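Phosphodiesterase (Salpingoeca rosetta, PDB 7D7P) belongs to the 3'5'-cyclic nucleotide phosphodiesterase family of the HD superfamily, whose all-helical domain here holds a zinc and a magnesium ion. Local coordinates at residues A[175-180]-A[213-218]. Numbering follows the deposited sequence.
Sequences LENHHS and CILNTD
Helix 174-187 meets the C-terminal end of helix 200-215 where Glu-176 and Leu-215 bring their CA atoms to 5.3 Å, and a type I turn from Leu-215 to Asp-218 carries the backbone past the side chain of Glu-176. CG of Glu-176, beside its own backbone N (chi1 -66°), lies 3.5 Å from OG1 of Thr-217; the bend at chi2 (74°) then turns the carboxylate over Asp-218. The two carboxylate planes are nearly parallel, 1° apart and stacked, with OE1 of Glu-176 3.9 Å from OD2 of Asp-218. One water donates to OE2 of Glu-176 and to Thr-217 O, while a second donates to OE2 and, weakly, to Asp-218 OD1. ND2 of Asn-155 hydrogen-bonds to OE1 of Glu-176; on Asp-218, OD2 pairs with Ser-173 OG and OD1 with Ala-220 N. CD2 of Leu-215 packs 3.5 Å from OD1 of Asn-177, whose ND2 bonds to Gln-172 O. CG2 of Ile-214 sits 3.6 Å from Glu-176 O and 4.0 Å from Ser-180 CB. Thr-217 also touches the zinc ligand Asp-260, and the His-179 side chain, its ND1 bonded to Leu-148 O, lies about 4 Å from the magnesium ion. Gripped by these partners, the stacked carboxylates are fixed in orientation at a buried site near both metals.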
# COMPACT_ATOMS: atom_id res chain seq x y z
N LEU A 175 22.13 14.12 14.74
CA LEU A 175 21.42 15.39 14.68
C LEU A 175 20.51 15.59 15.89
O LEU A 175 20.48 16.68 16.47
CB LEU A 175 20.60 15.47 13.39
CG LEU A 175 21.37 15.75 12.11
CD1 LEU A 175 20.42 15.74 10.93
CD2 LEU A 175 22.10 17.07 12.21
N GLU A 176 19.77 14.55 16.27
CA GLU A 176 18.82 14.67 17.37
C GLU A 176 19.53 14.95 18.69
O GLU A 176 19.04 15.74 19.51
CB GLU A 176 17.96 13.41 17.47
CG GLU A 176 17.03 13.18 16.27
CD GLU A 176 17.77 12.71 15.02
OE1 GLU A 176 18.87 12.12 15.15
OE2 GLU A 176 17.26 12.94 13.91
N ASN A 177 20.67 14.31 18.92
CA ASN A 177 21.48 14.65 20.09
C ASN A 177 21.92 16.10 20.04
O ASN A 177 21.93 16.79 21.07
CB ASN A 177 22.70 13.73 20.17
CG ASN A 177 22.45 12.50 21.01
OD1 ASN A 177 22.01 12.60 22.16
ND2 ASN A 177 22.73 11.33 20.45
N HIS A 178 22.27 16.59 18.85
CA HIS A 178 22.67 17.98 18.69
C HIS A 178 21.51 18.93 18.96
O HIS A 178 21.70 19.98 19.60
CB HIS A 178 23.21 18.18 17.27
CG HIS A 178 23.65 19.58 16.98
ND1 HIS A 178 24.60 20.24 17.73
CD2 HIS A 178 23.30 20.44 15.99
CE1 HIS A 178 24.80 21.45 17.23
NE2 HIS A 178 24.02 21.59 16.18
N HIS A 179 20.31 18.59 18.48
CA HIS A 179 19.14 19.43 18.72
C HIS A 179 18.84 19.54 20.20
O HIS A 179 18.63 20.63 20.73
CB HIS A 179 17.93 18.86 17.97
CG HIS A 179 18.14 18.69 16.50
ND1 HIS A 179 18.87 19.58 15.74
CD2 HIS A 179 17.71 17.73 15.65
CE1 HIS A 179 18.88 19.17 14.48
NE2 HIS A 179 18.19 18.05 14.40
N SER A 180 18.82 18.39 20.90
CA SER A 180 18.48 18.38 22.32
C SER A 180 19.51 19.15 23.14
O SER A 180 19.16 19.87 24.08
CB SER A 180 18.37 16.94 22.81
OG SER A 180 18.00 16.89 24.18
N CYS A 213 11.85 12.62 23.89
CA CYS A 213 10.97 12.91 22.77
C CYS A 213 11.76 13.41 21.56
O CYS A 213 11.47 13.02 20.43
CB CYS A 213 9.90 13.92 23.18
SG CYS A 213 8.61 13.19 24.24
N ILE A 214 12.78 14.25 21.78
CA ILE A 214 13.58 14.73 20.66
C ILE A 214 14.41 13.60 20.06
O ILE A 214 14.51 13.47 18.84
CB ILE A 214 14.47 15.91 21.10
CG1 ILE A 214 13.62 17.16 21.34
CG2 ILE A 214 15.54 16.20 20.04
CD1 ILE A 214 14.41 18.36 21.84
N LEU A 215 15.00 12.75 20.91
CA LEU A 215 15.78 11.63 20.41
C LEU A 215 14.90 10.64 19.64
O LEU A 215 15.39 9.96 18.73
CB LEU A 215 16.49 10.91 21.55
CG LEU A 215 17.73 11.59 22.15
CD1 LEU A 215 18.30 10.76 23.28
CD2 LEU A 215 18.78 11.84 21.08
N ASN A 216 13.62 10.55 19.99
CA ASN A 216 12.71 9.67 19.27
C ASN A 216 12.17 10.29 17.99
O ASN A 216 11.39 9.63 17.29
CB ASN A 216 11.55 9.26 20.18
CG ASN A 216 11.84 7.96 20.92
OD1 ASN A 216 11.81 6.88 20.34
ND2 ASN A 216 12.13 8.07 22.22
N THR A 217 12.56 11.52 17.64
CA THR A 217 12.28 12.03 16.31
C THR A 217 13.26 11.49 15.27
O THR A 217 13.09 11.77 14.08
CB THR A 217 12.29 13.56 16.29
OG1 THR A 217 13.61 14.04 16.61
CG2 THR A 217 11.29 14.12 17.29
N ASP A 218 14.27 10.75 15.70
CA ASP A 218 15.17 10.06 14.79
C ASP A 218 14.40 9.01 14.00
O ASP A 218 13.86 8.06 14.58
CB ASP A 218 16.32 9.42 15.57
CG ASP A 218 17.38 8.79 14.68
OD1 ASP A 218 17.21 8.79 13.44
OD2 ASP A 218 18.38 8.28 15.22
O HOH W 1 14.78 14.01 13.19
O HOH W 2 16.26 11.26 11.45